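Long-range contact in iron-regulated ABC transporter siderophore-binding protein SirA (Staphylococcus aureus subsp. aureus, PDB 3MWF), which binds the iron-siderophore complex of staphyloferrin B and probably delivers it to an ABC transporter for iron uptake: residues A[21-33]-A[39-51]. Residues are numbered along the deposited sequence; the frame is centred on the assembly and turned at random. Where two conformers were deposited one is given.
Sequences PKRVVTLYQGATD and GVKPVGAVESWTQ. With SE8 (5-[(2-{[(3S)-5-{[(2S)-2-amino-2-carboxyethyl]amino}-3-carboxy-3-hydroxy-5-oxopentanoyl]amino}ethyl)amino]-2,5-dioxopentanoic acid), chain C.
Q29 lies obliquely across one face of the W49 indole, its amide plane turned 39° from the ring and its CG 3.3 Å from W49 NE1. With CG anti to the carbonyl carbon, chi1 sets it beside W49 NE1 and CD1; the bend at chi2 (-64°) then folds CD and the amide back along the ring, from where NE2 reaches E47 O at 3.0 Å in an almost straight bond (174°), the acceptor lying in the amide plane. E71 takes a further bond from NE2, so both partners fix the rotation of the amide. The opposite face of W49 carries the siderophore, with SE8 N4 3.4 Å from W49 CH2; a broad, flat indole suits this place in the ligand pocket. These residues follow the strands of a beta-alpha-beta unit, in which strand 24-26, helix 29-37 and strand 44-45 make a crossover and the two strands pair in parallel. T26 N bonds to G44 O, and T26 O receives V46 N at 3.1 Å. G44, having no side chain, leaves room for V25 CG2. On the helix-covered face, T26 OG1 and T32 OG1 share a 2.7 Å hydrogen bond above the small A45 CB, satisfying hydroxyls in a buried place. V46 crosses L27 at about a right angle, V46 CG1 lying 4.0 Å from L27 CD2, two branched apolar side chains meeting where both residues are buried. At the exposed end, V43 CG1 sits over the centre of the R23 guanidinium, whose NH2 bonds to L82 O.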
ATOM      1  N   PRO A  21      20.903  12.884   6.292  1.00 32.40           N
ATOM      2  CA  PRO A  21      20.507  12.056   7.429  1.00 31.24           C
ATOM      3  C   PRO A  21      21.020  10.629   7.286  1.00 30.04           C
ATOM      4  O   PRO A  21      20.973  10.075   6.191  1.00 30.12           O
ATOM      5  CB  PRO A  21      18.967  12.075   7.356  1.00 31.18           C
ATOM      6  CG  PRO A  21      18.643  13.337   6.685  1.00 31.41           C
ATOM      7  CD  PRO A  21      19.734  13.499   5.639  1.00 32.56           C
ATOM      8  N   LYS A  22      21.517  10.055   8.377  1.00 28.91           N
ATOM      9  CA  LYS A  22      22.015   8.674   8.359  1.00 28.19           C
ATOM     10  C   LYS A  22      21.285   7.763   9.343  1.00 26.25           C
ATOM     11  O   LYS A  22      21.459   6.539   9.318  1.00 27.14           O
ATOM     12  CB  LYS A  22      23.524   8.638   8.643  1.00 28.87           C
ATOM     13  CG  LYS A  22      24.392   8.732   7.394  1.00 33.21           C
ATOM     14  CD  LYS A  22      25.055  10.103   7.231  1.00 38.22           C
ATOM     15  CE  LYS A  22      25.984  10.122   6.000  1.00 40.75           C
ATOM     16  NZ  LYS A  22      25.298   9.662   4.735  1.00 40.38           N
ATOM     17  N   ARG A  23      20.482   8.353  10.224  1.00 23.39           N
ATOM     18  CA  ARG A  23      19.734   7.598  11.218  1.00 21.10           C
ATOM     19  C   ARG A  23      18.250   7.914  11.058  1.00 19.67           C
ATOM     20  O   ARG A  23      17.747   8.856  11.675  1.00 20.46           O
ATOM     21  CB  ARG A  23      20.194   7.951  12.636  1.00 21.03           C
ATOM     22  CG  ARG A  23      21.666   7.656  12.902  1.00 22.41           C
ATOM     23  CD  ARG A  23      22.036   7.983  14.348  1.00 22.91           C
ATOM     24  NE  ARG A  23      21.297   7.167  15.307  1.00 24.38           N
ATOM     25  CZ  ARG A  23      21.577   5.891  15.585  1.00 25.35           C
ATOM     26  NH1 ARG A  23      22.603   5.285  14.989  1.00 25.57           N
ATOM     27  NH2 ARG A  23      20.837   5.225  16.464  1.00 24.60           N
ATOM     28  N   VAL A  24      17.563   7.158  10.208  0.50 18.65           N
ATOM     29  CA  VAL A  24      16.164   7.455   9.895  0.50 17.56           C
ATOM     30  C   VAL A  24      15.216   6.479  10.588  0.50 17.11           C
ATOM     31  O   VAL A  24      15.515   5.282  10.696  0.50 16.72           O
ATOM     32  CB  VAL A  24      15.918   7.495   8.362  0.50 17.89           C
ATOM     33  CG1 VAL A  24      16.115   6.124   7.746  0.50 17.29           C
ATOM     34  CG2 VAL A  24      14.518   8.033   8.039  0.50 18.39           C
ATOM     35  N   VAL A  25      14.100   7.008  11.091  1.00 16.29           N
ATOM     36  CA  VAL A  25      13.048   6.224  11.722  1.00 15.22           C
ATOM     37  C   VAL A  25      11.839   6.327  10.805  1.00 15.29           C
ATOM     38  O   VAL A  25      11.417   7.426  10.467  1.00 15.54           O
ATOM     39  CB  VAL A  25      12.721   6.725  13.141  1.00 14.63           C
ATOM     40  CG1 VAL A  25      11.430   6.085  13.670  1.00 15.48           C
ATOM     41  CG2 VAL A  25      13.905   6.425  14.082  1.00 14.79           C
ATOM     42  N   THR A  26      11.287   5.177  10.422  1.00 13.90           N
ATOM     43  CA  THR A  26      10.153   5.118   9.494  1.00 12.47           C
ATOM     44  C   THR A  26       8.910   4.679  10.227  1.00 12.08           C
ATOM     45  O   THR A  26       8.893   3.614  10.859  1.00 13.22           O
ATOM     46  CB  THR A  26      10.469   4.188   8.296  1.00 12.92           C
ATOM     47  OG1 THR A  26      11.038   2.955   8.779  1.00 12.09           O
ATOM     48  CG2 THR A  26      11.434   4.861   7.353  1.00 13.02           C
ATOM     49  N   LEU A  27       7.853   5.496  10.141  1.00 11.42           N
ATOM     50  CA  LEU A  27       6.625   5.293  10.938  1.00 10.46           C
ATOM     51  C   LEU A  27       5.436   4.733  10.170  1.00 10.69           C
ATOM     52  O   LEU A  27       4.337   4.695  10.699  1.00 11.62           O
ATOM     53  CB  LEU A  27       6.210   6.606  11.622  1.00 10.02           C
ATOM     54  CG  LEU A  27       7.292   7.162  12.571  1.00 11.53           C
ATOM     55  CD1 LEU A  27       6.758   8.407  13.263  1.00 11.47           C
ATOM     56  CD2 LEU A  27       7.690   6.136  13.622  1.00 13.25           C
ATOM     57  N   TYR A  28       5.655   4.324   8.922  1.00 10.77           N
ATOM     58  CA  TYR A  28       4.668   3.460   8.279  1.00 12.04           C
ATOM     59  C   TYR A  28       5.343   2.425   7.389  1.00 11.53           C
ATOM     60  O   TYR A  28       6.467   2.630   6.960  1.00 11.69           O
ATOM     61  CB  TYR A  28       3.616   4.275   7.516  1.00 11.34           C
ATOM     62  CG  TYR A  28       4.081   5.200   6.433  1.00 11.88           C
ATOM     63  CD1 TYR A  28       4.412   6.533   6.731  1.00 10.38           C
ATOM     64  CD2 TYR A  28       4.068   4.802   5.090  1.00 11.79           C
ATOM     65  CE1 TYR A  28       4.768   7.426   5.705  1.00 11.93           C
ATOM     66  CE2 TYR A  28       4.441   5.679   4.066  1.00 12.63           C
ATOM     67  CZ  TYR A  28       4.750   6.996   4.382  1.00 12.78           C
ATOM     68  OH  TYR A  28       5.103   7.892   3.398  1.00 14.33           O
ATOM     69  N   GLN A  29       4.640   1.320   7.111  1.00 11.07           N
ATOM     70  CA  GLN A  29       5.265   0.190   6.409  1.00 11.89           C
ATOM     71  C   GLN A  29       5.967   0.615   5.127  1.00 12.15           C
ATOM     72  O   GLN A  29       7.082   0.187   4.849  1.00 12.36           O
ATOM     73  CB  GLN A  29       4.177  -0.833   6.033  1.00 11.42           C
ATOM     74  CG  GLN A  29       3.172  -1.156   7.155  1.00 10.81           C
ATOM     75  CD  GLN A  29       3.820  -1.826   8.348  1.00 14.97           C
ATOM     76  OE1 GLN A  29       4.564  -2.786   8.194  1.00 14.34           O
ATOM     77  NE2 GLN A  29       3.545  -1.307   9.555  1.00 12.37           N
ATOM     78  N   GLY A  30       5.294   1.427   4.310  1.00 12.56           N
ATOM     79  CA  GLY A  30       5.835   1.774   2.992  1.00 12.84           C
ATOM     80  C   GLY A  30       7.091   2.614   3.096  1.00 12.72           C
ATOM     81  O   GLY A  30       7.948   2.518   2.244  1.00 13.26           O
ATOM     82  N   ALA A  31       7.173   3.449   4.132  1.00 11.98           N
ATOM     83  CA  ALA A  31       8.343   4.292   4.360  1.00 12.15           C
ATOM     84  C   ALA A  31       9.530   3.390   4.693  1.00 12.60           C
ATOM     85  O   ALA A  31      10.645   3.597   4.208  1.00 13.22           O
ATOM     86  CB  ALA A  31       8.065   5.284   5.494  1.00 13.25           C
ATOM     87  N   THR A  32       9.284   2.357   5.492  1.00 11.55           N
ATOM     88  CA  THR A  32      10.358   1.381   5.805  1.00 12.42           C
ATOM     89  C   THR A  32      10.880   0.702   4.549  1.00 12.71           C
ATOM     90  O   THR A  32      12.109   0.572   4.346  1.00 13.11           O
ATOM     91  CB  THR A  32       9.840   0.343   6.784  1.00 10.90           C
ATOM     92  OG1 THR A  32       9.362   1.033   7.943  1.00 13.03           O
ATOM     93  CG2 THR A  32      10.987  -0.588   7.237  1.00 14.57           C
ATOM     94  N   ASP A  33       9.943   0.300   3.705  1.00 12.78           N
ATOM     95  CA  ASP A  33      10.252  -0.325   2.435  1.00 13.14           C
ATOM     96  C   ASP A  33      11.025   0.614   1.525  1.00 13.99           C
ATOM     97  O   ASP A  33      12.020   0.226   0.904  1.00 14.83           O
ATOM     98  CB  ASP A  33       8.952  -0.800   1.771  1.00 12.93           C
ATOM     99  CG  ASP A  33       9.194  -1.500   0.420  1.00 14.48           C
ATOM    100  OD1 ASP A  33       9.558  -0.811  -0.572  1.00 13.77           O
ATOM    101  OD2 ASP A  33       8.995  -2.751   0.363  1.00 17.06           O
ATOM    102  N   GLY A  39      18.519   2.303  -0.235  1.00 23.34           N
ATOM    103  CA  GLY A  39      19.826   1.890   0.312  1.00 24.29           C
ATOM    104  C   GLY A  39      20.117   2.414   1.709  1.00 24.63           C
ATOM    105  O   GLY A  39      21.286   2.448   2.133  1.00 25.17           O
ATOM    106  N   VAL A  40      19.072   2.836   2.420  1.00 23.53           N
ATOM    107  CA  VAL A  40      19.200   3.358   3.776  1.00 24.25           C
ATOM    108  C   VAL A  40      18.448   2.484   4.782  1.00 23.68           C
ATOM    109  O   VAL A  40      17.214   2.544   4.845  1.00 25.52           O
ATOM    110  CB  VAL A  40      18.670   4.822   3.867  1.00 24.45           C
ATOM    111  CG1 VAL A  40      18.881   5.397   5.263  1.00 25.66           C
ATOM    112  CG2 VAL A  40      19.324   5.714   2.831  1.00 26.33           C
ATOM    113  N   LYS A  41      19.171   1.684   5.568  0.50 22.59           N
ATOM    114  CA  LYS A  41      18.543   0.857   6.606  0.50 21.79           C
ATOM    115  C   LYS A  41      18.111   1.721   7.796  0.50 20.78           C
ATOM    116  O   LYS A  41      18.958   2.318   8.461  0.50 20.31           O
ATOM    117  CB  LYS A  41      19.491  -0.253   7.091  0.50 21.97           C
ATOM    118  CG  LYS A  41      20.003  -1.203   6.003  0.50 23.83           C
ATOM    119  CD  LYS A  41      21.407  -0.809   5.531  0.50 25.87           C
ATOM    120  CE  LYS A  41      22.059  -1.906   4.694  0.50 27.68           C
ATOM    121  NZ  LYS A  41      22.169  -3.187   5.468  0.50 28.36           N
ATOM    122  N   PRO A  42      16.792   1.788   8.075  1.00 19.74           N
ATOM    123  CA  PRO A  42      16.313   2.593   9.190  1.00 19.03           C
ATOM    124  C   PRO A  42      16.902   2.131  10.527  1.00 18.25           C
ATOM    125  O   PRO A  42      17.098   0.935  10.738  1.00 17.63           O
ATOM    126  CB  PRO A  42      14.785   2.376   9.169  1.00 18.17           C
ATOM    127  CG  PRO A  42      14.478   1.958   7.781  1.00 20.22           C
ATOM    128  CD  PRO A  42      15.680   1.116   7.371  1.00 19.97           C
ATOM    129  N   VAL A  43      17.203   3.077  11.409  1.00 18.14           N
ATOM    130  CA  VAL A  43      17.616   2.711  12.756  1.00 17.99           C
ATOM    131  C   VAL A  43      16.429   2.261  13.602  1.00 17.33           C
ATOM    132  O   VAL A  43      16.587   1.532  14.591  1.00 17.82           O
ATOM    133  CB  VAL A  43      18.470   3.806  13.445  1.00 18.53           C
ATOM    134  CG1 VAL A  43      19.732   4.055  12.597  1.00 18.36           C
ATOM    135  CG2 VAL A  43      17.665   5.101  13.680  1.00 18.61           C
ATOM    136  N   GLY A  44      15.232   2.706  13.193  1.00 16.33           N
ATOM    137  CA  GLY A  44      13.989   2.368  13.876  1.00 15.10           C
ATOM    138  C   GLY A  44      12.845   2.291  12.872  1.00 14.90           C
ATOM    139  O   GLY A  44      12.841   3.003  11.888  1.00 14.45           O
ATOM    140  N   ALA A  45      11.889   1.413  13.141  1.00 14.64           N
ATOM    141  CA  ALA A  45      10.713   1.234  12.259  1.00 13.47           C
ATOM    142  C   ALA A  45       9.530   0.806  13.069  1.00 13.37           C
ATOM    143  O   ALA A  45       9.667   0.140  14.094  1.00 14.15           O
ATOM    144  CB  ALA A  45      10.991   0.211  11.175  1.00 14.07           C
ATOM    145  N   VAL A  46       8.328   1.152  12.605  1.00 12.75           N
ATOM    146  CA  VAL A  46       7.153   0.563  13.216  1.00 12.15           C
ATOM    147  C   VAL A  46       7.095  -0.948  12.892  1.00 13.00           C
ATOM    148  O   VAL A  46       7.650  -1.404  11.892  1.00 13.85           O
ATOM    149  CB  VAL A  46       5.840   1.266  12.780  1.00 13.50           C
ATOM    150  CG1 VAL A  46       5.745   2.690  13.461  1.00 12.01           C
ATOM    151  CG2 VAL A  46       5.698   1.322  11.234  1.00 13.70           C
ATOM    152  N   GLU A  47       6.479  -1.706  13.788  1.00 12.42           N
ATOM    153  CA  GLU A  47       6.343  -3.155  13.566  1.00 13.66           C
ATOM    154  C   GLU A  47       5.488  -3.433  12.323  1.00 13.22           C
ATOM    155  O   GLU A  47       4.620  -2.639  11.971  1.00 13.12           O
ATOM    156  CB  GLU A  47       5.748  -3.833  14.795  1.00 13.80           C
ATOM    157  CG  GLU A  47       4.281  -3.677  14.968  1.00 15.67           C
ATOM    158  CD  GLU A  47       3.774  -4.254  16.267  1.00 20.59           C
ATOM    159  OE1 GLU A  47       4.604  -4.580  17.140  1.00 22.33           O
ATOM    160  OE2 GLU A  47       2.540  -4.329  16.417  1.00 20.99           O
ATOM    161  N   SER A  48       5.734  -4.561  11.676  1.00 13.14           N
ATOM    162  CA  SER A  48       4.908  -4.989  10.563  1.00 12.00           C
ATOM    163  C   SER A  48       3.502  -5.331  11.030  1.00 11.86           C
ATOM    164  O   SER A  48       3.281  -5.712  12.186  1.00 12.47           O
ATOM    165  CB  SER A  48       5.552  -6.194   9.867  1.00 13.16           C
ATOM    166  OG  SER A  48       5.840  -7.222  10.826  1.00 12.93           O
ATOM    167  N   TRP A  49       2.526  -5.236  10.126  1.00 11.21           N
ATOM    168  CA  TRP A  49       1.167  -5.508  10.508  1.00 11.11           C
ATOM    169  C   TRP A  49       0.917  -6.988  10.791  1.00 11.56           C
ATOM    170  O   TRP A  49       0.081  -7.348  11.643  1.00 12.82           O
ATOM    171  CB  TRP A  49       0.217  -5.099   9.383  1.00 11.08           C
ATOM    172  CG  TRP A  49       0.017  -3.620   9.182  1.00 10.96           C
ATOM    173  CD1 TRP A  49       0.377  -2.898   8.082  1.00 12.01           C
ATOM    174  CD2 TRP A  49      -0.611  -2.707  10.085  1.00 11.56           C
ATOM    175  NE1 TRP A  49       0.036  -1.562   8.252  1.00 11.87           N
ATOM    176  CE2 TRP A  49      -0.596  -1.424   9.459  1.00 10.58           C
ATOM    177  CE3 TRP A  49      -1.199  -2.843  11.345  1.00 11.61           C
ATOM    178  CZ2 TRP A  49      -1.141  -0.277  10.062  1.00 11.50           C
ATOM    179  CZ3 TRP A  49      -1.738  -1.696  11.966  1.00 12.83           C
ATOM    180  CH2 TRP A  49      -1.715  -0.428  11.309  1.00 11.91           C
ATOM    181  N   THR A  50       1.603  -7.829  10.035  1.00 11.81           N
ATOM    182  CA  THR A  50       1.555  -9.293  10.269  1.00 12.72           C
ATOM    183  C   THR A  50       2.995  -9.765  10.211  1.00 13.43           C
ATOM    184  O   THR A  50       3.896  -8.963   9.936  1.00 13.38           O
ATOM    185  CB  THR A  50       0.731 -10.041   9.192  1.00 12.60           C
ATOM    186  OG1 THR A  50       1.352  -9.841   7.906  1.00 14.11           O
ATOM    187  CG2 THR A  50      -0.737  -9.585   9.181  1.00 13.59           C
ATOM    188  N   GLN A  51       3.229 -11.058  10.476  1.00 12.93           N
ATOM    189  CA  GLN A  51       4.615 -11.560  10.555  1.00 14.57           C
ATOM    190  C   GLN A  51       5.449 -10.699  11.509  1.00 14.21           C
ATOM    191  O   GLN A  51       6.616 -10.461  11.253  1.00 14.71           O
ATOM    192  CB  GLN A  51       5.279 -11.591   9.184  1.00 14.85           C
ATOM    193  CG  GLN A  51       4.505 -12.471   8.180  1.00 15.70           C
ATOM    194  CD  GLN A  51       5.174 -12.567   6.833  1.00 15.72           C
ATOM    195  OE1 GLN A  51       5.985 -11.726   6.456  1.00 16.79           O
ATOM    196  NE2 GLN A  51       4.826 -13.621   6.085  1.00 18.52           N
TER
HETATM  197  C1  SE8 C   1      -5.441   0.092  11.198  1.00 15.32           C
HETATM  198  C2  SE8 C   1      -6.022  -1.226  10.764  1.00 15.19           C
HETATM  199  C3  SE8 C   1      -4.919  -2.228  10.459  1.00 12.64           C
HETATM  200  N4  SE8 C   1      -4.115  -1.851   9.301  1.00 12.67           N
HETATM  201  C5  SE8 C   1      -4.383  -2.295   8.090  1.00 14.42           C
HETATM  202  C6  SE8 C   1      -3.581  -1.703   6.957  1.00 12.23           C
HETATM  203  C7  SE8 C   1      -4.189  -0.379   6.494  1.00 13.83           C
HETATM  204  C8  SE8 C   1      -3.231   0.252   5.466  1.00 12.42           C
HETATM  205  C9  SE8 C   1      -3.796   1.471   4.741  1.00 12.89           C
HETATM  206  N10 SE8 C   1      -4.595   2.289   5.423  1.00 12.42           N
HETATM  207  C11 SE8 C   1      -5.111   3.466   4.762  1.00 16.54           C
HETATM  208  C12 SE8 C   1      -4.646   4.730   5.464  1.00 22.20           C
HETATM  209  N13 SE8 C   1      -5.476   5.881   5.132  1.00 28.35           N
HETATM  210  C14 SE8 C   1      -6.662   6.174   5.744  1.00 30.94           C
HETATM  211  C15 SE8 C   1      -6.981   5.561   7.075  1.00 31.51           C
HETATM  212  C16 SE8 C   1      -7.472   4.186   6.695  1.00 27.47           C
HETATM  213  C17 SE8 C   1      -7.191   3.095   7.681  1.00 23.01           C
HETATM  214  C18 SE8 C   1      -8.384   2.380   8.105  1.00 22.62           C
HETATM  215  O19 SE8 C   1      -4.956   0.178  12.356  1.00 14.72           O
HETATM  216  O20 SE8 C   1      -5.512   1.056  10.410  1.00 13.74           O
HETATM  217  N21 SE8 C   1      -6.873  -1.007   9.578  1.00 13.76           N
HETATM  218  O22 SE8 C   1      -5.229  -3.132   7.841  1.00 14.01           O
HETATM  219  C23 SE8 C   1      -5.578  -0.610   5.925  1.00 13.21           C
HETATM  220  O24 SE8 C   1      -5.700  -1.112   4.780  1.00 13.16           O
HETATM  221  O25 SE8 C   1      -6.587  -0.283   6.598  1.00 12.77           O
HETATM  222  O26 SE8 C   1      -4.366   0.473   7.640  1.00 13.11           O
HETATM  223  O27 SE8 C   1      -3.489   1.672   3.570  1.00 12.69           O
HETATM  224  O28 SE8 C   1      -7.501   6.899   5.241  1.00 37.49           O
HETATM  225  O29 SE8 C   1      -6.051   2.738   7.992  1.00 16.88           O
HETATM  226  O30 SE8 C   1      -8.256   1.225   8.498  1.00 16.43           O
HETATM  227  O31 SE8 C   1      -9.512   2.927   8.019  1.00 27.30           O
HETATM  228  O   HOH W   1      19.101   5.047   9.158  1.00 18.83           O
HETATM  229  O   HOH W   2       7.783  -0.811   9.060  1.00 13.23           O